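Local atomic coordinates of glucoamylase (Thermoanaerobacterium thermosaccharolyticum, PDB entry 1LF6), a protein that hydrolyses alpha-1,4-glucan chains, probably releasing beta-D-glucose stepwise from their non-reducing ends, and probably cleaves isomaltose better than eukaryotic glucoamylases do. Residues Asn313-Tyr317 and Arg363-Tyr367; Pro65-Thr69 and Thr382-Gly386. One frame throughout, in Å; residues are numbered along the deposited sequence.

Contact 1 of 2, residues Asn313-Tyr317 and Arg363-Tyr367; sequences NKGAY and RSLDY
A type II beta turn, Asn313 to Ala316, lies against one flank of the helix carrying Arg363-Tyr367 and is closed by Ala316 N to Asn313 O at 3.2 Å. Lys314 (phi/psi -62/142) and Gly315 (96/-16) occupy its central positions. The nearest pair of CA atoms is Gly315 and Ser364, 3.7 Å apart. A CB here would collide with Arg363 O and Tyr367 CB, and the positive phi also favours glycine. Two CA-H...O contacts use this closeness: Gly315 CA to Arg363 O at 3.4 Å and Ser364 CA to Gly315 O at 3.5 Å. One water joins the same backbones, donating to Lys314 O (2.9 Å) and Arg363 O (2.6 Å).

Arg363, with chi1 between wells at -142°, points toward the turn and passes Lys314 to end near Tyr317. Arg363 CD packs 3.5 Å from Lys314 CB. Its NH1 comes 3.4 Å from Tyr317 OH. The guanidinium's salt bridge is to Glu309, whose carboxylate also accepts from Gly315 N, so one acid holds both turn and arginine.

One helical turn on, Tyr367 (chi1 t, chi2 80°) points toward the turn and lays a ring face against Ala316. The Ala316 CB sits 4.1 Å from the centroid of the Tyr367 ring, 26° off the normal, a CH-pi contact that suits a small methyl. Ser364 CB reaches Tyr317 CD2 at 4.0 Å; a small residue leaves room for Leu345 and Ala349 of helix 342-355. Such glycine-enabled packing of loop on helix belongs here to the (alpha/alpha) barrel of family 15 glycosidases.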
ATOM      1  N   ASN A 313      10.590  13.351  -1.669  1.00 26.75           N
ATOM      2  CA  ASN A 313       9.898  14.023  -0.572  1.00 26.04           C
ATOM      3  C   ASN A 313       9.969  13.057   0.601  1.00 26.40           C
ATOM      4  O   ASN A 313       9.046  12.270   0.830  1.00 25.57           O
ATOM      5  CB  ASN A 313       8.435  14.299  -0.937  1.00 27.42           C
ATOM      6  CG  ASN A 313       8.260  15.595  -1.708  1.00 27.55           C
ATOM      7  OD1 ASN A 313       8.309  16.684  -1.134  1.00 28.04           O
ATOM      8  ND2 ASN A 313       8.062  15.483  -3.013  1.00 27.26           N
ATOM      9  N   LYS A 314      11.084  13.101   1.327  1.00 24.10           N
ATOM     10  CA  LYS A 314      11.289  12.207   2.460  1.00 23.22           C
ATOM     11  C   LYS A 314      10.250  12.406   3.555  1.00 21.49           C
ATOM     12  O   LYS A 314       9.842  13.526   3.848  1.00 20.01           O
ATOM     13  CB  LYS A 314      12.700  12.395   3.027  1.00 26.27           C
ATOM     14  CG  LYS A 314      13.812  12.055   2.038  1.00 27.17           C
ATOM     15  CD  LYS A 314      15.182  12.221   2.666  1.00 29.10           C
ATOM     16  CE  LYS A 314      16.286  11.904   1.670  1.00 30.00           C
ATOM     17  NZ  LYS A 314      17.635  12.136   2.255  1.00 32.27           N
ATOM     18  N   GLY A 315       9.829  11.304   4.164  1.00 21.45           N
ATOM     19  CA  GLY A 315       8.828  11.381   5.209  1.00 20.12           C
ATOM     20  C   GLY A 315       7.448  11.122   4.638  1.00 20.19           C
ATOM     21  O   GLY A 315       6.499  10.859   5.375  1.00 20.97           O
ATOM     22  N   ALA A 316       7.335  11.198   3.315  1.00 18.36           N
ATOM     23  CA  ALA A 316       6.060  10.961   2.645  1.00 18.85           C
ATOM     24  C   ALA A 316       5.795   9.465   2.470  1.00 18.14           C
ATOM     25  O   ALA A 316       6.214   8.867   1.485  1.00 19.25           O
ATOM     26  CB  ALA A 316       6.058  11.645   1.292  1.00 17.35           C
ATOM     27  N   TYR A 317       5.104   8.859   3.429  1.00 18.19           N
ATOM     28  CA  TYR A 317       4.785   7.437   3.348  1.00 16.89           C
ATOM     29  C   TYR A 317       3.368   7.277   2.813  1.00 17.00           C
ATOM     30  O   TYR A 317       2.431   7.882   3.335  1.00 17.71           O
ATOM     31  CB  TYR A 317       4.914   6.791   4.730  1.00 18.11           C
ATOM     32  CG  TYR A 317       6.352   6.600   5.149  1.00 18.27           C
ATOM     33  CD1 TYR A 317       7.070   5.481   4.736  1.00 18.15           C
ATOM     34  CD2 TYR A 317       7.019   7.575   5.894  1.00 20.08           C
ATOM     35  CE1 TYR A 317       8.419   5.333   5.048  1.00 16.53           C
ATOM     36  CE2 TYR A 317       8.375   7.440   6.210  1.00 18.55           C
ATOM     37  CZ  TYR A 317       9.064   6.319   5.781  1.00 18.74           C
ATOM     38  OH  TYR A 317      10.409   6.193   6.063  1.00 17.55           O
ATOM     39  N   ARG A 363      11.356  11.585  10.323  1.00 22.33           N
ATOM     40  CA  ARG A 363      11.269  12.129   8.982  1.00 22.50           C
ATOM     41  C   ARG A 363       9.795  12.277   8.609  1.00 21.18           C
ATOM     42  O   ARG A 363       9.404  13.252   7.969  1.00 19.53           O
ATOM     43  CB  ARG A 363      11.971  11.202   7.997  1.00 25.56           C
ATOM     44  CG  ARG A 363      12.738  11.934   6.912  1.00 30.37           C
ATOM     45  CD  ARG A 363      13.543  10.949   6.082  1.00 31.82           C
ATOM     46  NE  ARG A 363      14.322  10.064   6.938  1.00 33.09           N
ATOM     47  CZ  ARG A 363      14.161   8.746   7.003  1.00 32.23           C
ATOM     48  NH1 ARG A 363      13.246   8.145   6.258  1.00 31.57           N
ATOM     49  NH2 ARG A 363      14.918   8.029   7.825  1.00 30.71           N
ATOM     50  N   SER A 364       8.974  11.310   9.013  1.00 19.86           N
ATOM     51  CA  SER A 364       7.554  11.389   8.696  1.00 18.00           C
ATOM     52  C   SER A 364       6.931  12.547   9.476  1.00 18.79           C
ATOM     53  O   SER A 364       6.047  13.238   8.966  1.00 19.53           O
ATOM     54  CB  SER A 364       6.845  10.066   9.019  1.00 16.42           C
ATOM     55  OG  SER A 364       6.589   9.923  10.403  1.00 18.20           O
ATOM     56  N   LEU A 365       7.395  12.772  10.703  1.00 18.87           N
ATOM     57  CA  LEU A 365       6.867  13.875  11.503  1.00 19.18           C
ATOM     58  C   LEU A 365       7.265  15.200  10.866  1.00 20.89           C
ATOM     59  O   LEU A 365       6.447  16.121  10.765  1.00 21.27           O
ATOM     60  CB  LEU A 365       7.388  13.818  12.942  1.00 18.58           C
ATOM     61  CG  LEU A 365       6.862  14.897  13.896  1.00 18.49           C
ATOM     62  CD1 LEU A 365       5.343  14.831  13.965  1.00 17.69           C
ATOM     63  CD2 LEU A 365       7.464  14.701  15.288  1.00 15.87           C
ATOM     64  N   ASP A 366       8.518  15.295  10.436  1.00 20.39           N
ATOM     65  CA  ASP A 366       9.001  16.514   9.797  1.00 20.97           C
ATOM     66  C   ASP A 366       8.269  16.787   8.487  1.00 20.26           C
ATOM     67  O   ASP A 366       8.140  17.937   8.068  1.00 19.71           O
ATOM     68  CB  ASP A 366      10.508  16.418   9.566  1.00 22.81           C
ATOM     69  CG  ASP A 366      11.297  16.691  10.828  1.00 24.38           C
ATOM     70  OD1 ASP A 366      12.300  15.991  11.070  1.00 25.50           O
ATOM     71  OD2 ASP A 366      10.908  17.615  11.576  1.00 23.04           O
ATOM     72  N   TYR A 367       7.789  15.729   7.840  1.00 21.42           N
ATOM     73  CA  TYR A 367       7.033  15.886   6.602  1.00 20.63           C
ATOM     74  C   TYR A 367       5.732  16.603   6.967  1.00 19.04           C
ATOM     75  O   TYR A 367       5.330  17.565   6.313  1.00 20.85           O
ATOM     76  CB  TYR A 367       6.706  14.518   5.996  1.00 22.51           C
ATOM     77  CG  TYR A 367       5.761  14.592   4.816  1.00 22.59           C
ATOM     78  CD1 TYR A 367       6.224  14.947   3.550  1.00 23.24           C
ATOM     79  CD2 TYR A 367       4.395  14.350   4.974  1.00 23.71           C
ATOM     80  CE1 TYR A 367       5.350  15.062   2.467  1.00 24.56           C
ATOM     81  CE2 TYR A 367       3.511  14.464   3.897  1.00 22.28           C
ATOM     82  CZ  TYR A 367       3.996  14.821   2.648  1.00 24.17           C
ATOM     83  OH  TYR A 367       3.133  14.954   1.583  1.00 24.41           O
TER
HETATM   84  O   HOH W   1      11.022  14.506   6.360  1.00 28.17           O

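Contact 2 of 2, residues Pro65-Thr69 and Thr382-Gly386; sequences PTIDT and TWISG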
ATOM      1  N   PRO A  65       9.918   8.591 -11.251  1.00 23.89           N
ATOM      2  CA  PRO A  65      11.011   8.642 -10.275  1.00 23.56           C
ATOM      3  C   PRO A  65      10.504   8.859  -8.851  1.00 23.41           C
ATOM      4  O   PRO A  65      11.295   9.024  -7.920  1.00 22.60           O
ATOM      5  CB  PRO A  65      11.832   9.816 -10.767  1.00 24.55           C
ATOM      6  CG  PRO A  65      10.759  10.779 -11.170  1.00 24.90           C
ATOM      7  CD  PRO A  65       9.758   9.901 -11.911  1.00 24.14           C
ATOM      8  N   THR A  66       9.185   8.878  -8.695  1.00 22.01           N
ATOM      9  CA  THR A  66       8.572   9.067  -7.387  1.00 22.09           C
ATOM     10  C   THR A  66       7.643   7.893  -7.120  1.00 22.36           C
ATOM     11  O   THR A  66       7.159   7.250  -8.052  1.00 22.99           O
ATOM     12  CB  THR A  66       7.751  10.363  -7.319  1.00 21.03           C
ATOM     13  OG1 THR A  66       6.718  10.314  -8.305  1.00 20.86           O
ATOM     14  CG2 THR A  66       8.640  11.582  -7.565  1.00 19.61           C
ATOM     15  N   ILE A  67       7.377   7.632  -5.847  1.00 21.82           N
ATOM     16  CA  ILE A  67       6.533   6.509  -5.470  1.00 21.78           C
ATOM     17  C   ILE A  67       5.062   6.637  -5.887  1.00 22.27           C
ATOM     18  O   ILE A  67       4.297   5.692  -5.735  1.00 23.24           O
ATOM     19  CB  ILE A  67       6.649   6.244  -3.946  1.00 21.05           C
ATOM     20  CG1 ILE A  67       6.273   4.796  -3.639  1.00 18.98           C
ATOM     21  CG2 ILE A  67       5.787   7.239  -3.170  1.00 20.28           C
ATOM     22  CD1 ILE A  67       6.616   4.387  -2.222  1.00 19.07           C
ATOM     23  N   ASP A  68       4.664   7.792  -6.418  1.00 23.15           N
ATOM     24  CA  ASP A  68       3.283   7.968  -6.865  1.00 23.86           C
ATOM     25  C   ASP A  68       3.225   8.125  -8.384  1.00 23.42           C
ATOM     26  O   ASP A  68       2.211   8.546  -8.943  1.00 21.94           O
ATOM     27  CB  ASP A  68       2.627   9.170  -6.171  1.00 23.48           C
ATOM     28  CG  ASP A  68       3.098  10.506  -6.719  1.00 26.50           C
ATOM     29  OD1 ASP A  68       4.229  10.579  -7.247  1.00 28.52           O
ATOM     30  OD2 ASP A  68       2.336  11.493  -6.605  1.00 24.64           O
ATOM     31  N   THR A  69       4.321   7.771  -9.050  1.00 22.26           N
ATOM     32  CA  THR A  69       4.387   7.853 -10.506  1.00 21.87           C
ATOM     33  C   THR A  69       4.585   6.460 -11.107  1.00 23.42           C
ATOM     34  O   THR A  69       5.716   5.986 -11.259  1.00 23.47           O
ATOM     35  CB  THR A  69       5.537   8.773 -10.969  1.00 20.79           C
ATOM     36  OG1 THR A  69       5.440  10.029 -10.290  1.00 22.00           O
ATOM     37  CG2 THR A  69       5.449   9.030 -12.477  1.00 21.35           C
ATOM     38  N   THR A 382      -2.715  14.474   1.245  1.00 19.08           N
ATOM     39  CA  THR A 382      -1.889  15.278   0.356  1.00 19.98           C
ATOM     40  C   THR A 382      -1.110  14.396  -0.604  1.00 20.97           C
ATOM     41  O   THR A 382      -0.937  13.199  -0.363  1.00 20.03           O
ATOM     42  CB  THR A 382      -0.843  16.086   1.142  1.00 20.65           C
ATOM     43  OG1 THR A 382      -0.039  15.178   1.902  1.00 21.02           O
ATOM     44  CG2 THR A 382      -1.502  17.079   2.082  1.00 21.77           C
ATOM     45  N   TRP A 383      -0.636  14.998  -1.691  1.00 19.61           N
ATOM     46  CA  TRP A 383       0.194  14.273  -2.639  1.00 22.00           C
ATOM     47  C   TRP A 383       1.517  14.167  -1.893  1.00 20.87           C
ATOM     48  O   TRP A 383       1.731  14.877  -0.909  1.00 19.72           O
ATOM     49  CB  TRP A 383       0.413  15.085  -3.912  1.00 22.20           C
ATOM     50  CG  TRP A 383      -0.829  15.408  -4.649  1.00 23.89           C
ATOM     51  CD1 TRP A 383      -1.657  16.469  -4.434  1.00 24.34           C
ATOM     52  CD2 TRP A 383      -1.387  14.672  -5.740  1.00 25.20           C
ATOM     53  NE1 TRP A 383      -2.699  16.446  -5.331  1.00 24.54           N
ATOM     54  CE2 TRP A 383      -2.556  15.352  -6.145  1.00 25.98           C
ATOM     55  CE3 TRP A 383      -1.011  13.504  -6.417  1.00 25.17           C
ATOM     56  CZ2 TRP A 383      -3.358  14.903  -7.202  1.00 27.80           C
ATOM     57  CZ3 TRP A 383      -1.805  13.055  -7.465  1.00 28.27           C
ATOM     58  CH2 TRP A 383      -2.969  13.757  -7.849  1.00 29.18           C
ATOM     59  N   ILE A 384       2.405  13.298  -2.351  1.00 20.05           N
ATOM     60  CA  ILE A 384       3.688  13.157  -1.679  1.00 21.18           C
ATOM     61  C   ILE A 384       4.468  14.474  -1.666  1.00 22.08           C
ATOM     62  O   ILE A 384       5.320  14.687  -0.806  1.00 21.85           O
ATOM     63  CB  ILE A 384       4.537  12.043  -2.327  1.00 21.34           C
ATOM     64  CG1 ILE A 384       4.629  12.250  -3.840  1.00 22.27           C
ATOM     65  CG2 ILE A 384       3.911  10.691  -2.019  1.00 21.28           C
ATOM     66  CD1 ILE A 384       5.440  11.175  -4.547  1.00 21.73           C
ATOM     67  N   SER A 385       4.158  15.360  -2.612  1.00 22.14           N
ATOM     68  CA  SER A 385       4.819  16.657  -2.698  1.00 24.29           C
ATOM     69  C   SER A 385       4.456  17.514  -1.488  1.00 25.38           C
ATOM     70  O   SER A 385       5.162  18.467  -1.151  1.00 24.26           O
ATOM     71  CB  SER A 385       4.382  17.393  -3.967  1.00 24.60           C
ATOM     72  OG  SER A 385       3.007  17.734  -3.888  1.00 24.68           O
ATOM     73  N   GLY A 386       3.342  17.171  -0.846  1.00 24.98           N
ATOM     74  CA  GLY A 386       2.887  17.921   0.307  1.00 25.38           C
ATOM     75  C   GLY A 386       1.676  18.776  -0.033  1.00 28.31           C
ATOM     76  O   GLY A 386       1.048  19.356   0.853  1.00 29.46           O
TER
HETATM   77  O   HOH W   2       1.207  11.755  -4.044  1.00 22.48           O
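Two type I beta turns, Thr66-Thr69 and Trp383-Gly386, face each other here, and Ile384 is the main side chain reaching between them. Its chi1 of 52° (p) and chi2 near 180° (t) extend the chain toward the opposite turn: CD1 comes 3.7 Å from Thr66 CB and, tightly, 3.0 Å from Asp68 OD1, while CG2 meets Ile67 CG2 at 4.1 Å. A beta-branched side chain serves well, since its branch and its longer arm both meet Ile67. Ile67, with both chi angles t, offers that methyl while the end of its side chain leads away.

Asp68 takes the p rotamer (chi1 75°), which brings its carboxylate round to the threonines of its own turn. Thr66 OG1, also on a p rotamer, donates to Asp68 OD1 at 2.7 Å, and Thr69 OG1 (chi1 m) lies very close, 2.4 Å from Thr66 OG1. The other oxygen, OD2, serves the other segment. Asp68 OD2 accepts from a water at 2.8 Å, and that water accepts a hydrogen bond from Ile384 N at 2.6 Å. Asp68 OD2 also approaches the edge of the Trp383 indole, 3.9 Å from CE3, near the ring plane, where the hydrogens carry partial positive charge. Trp383, whose chi1 is m, is further occupied by Lys387 in a cation-pi interaction and by Tyr389, edge-to-face.

Between these segments, then, the hydrogen-bonded link runs through a water, helped by the carboxylate's approach to the Trp383 edge, while direct touching falls mainly to Ile384: apolar packing and carboxylate solvation lie side by side.

Along the chain the order is 65-69, 313-317, 363-367, 382-386, so contact 1 is nested within the loop closed by contact 2. Contact 1 is internal to the catalytic domain; contact 2 brings the hairpin turn between strands 58-63 and 70-80 of the N-terminal beta domain against it. Their centres lie about 11 Å apart, away from the probable catalytic acids. Tyr367 couples them, its OH 3.2 Å from Thr382 OG1 in a probable hydrogen bond. Asp310 adds a second tie, binding both Asn313 N and Ile67 N. The loop of the beta domain thus meets two neighbouring loops of the barrel, which Tyr367 of helix 358-375 ties together.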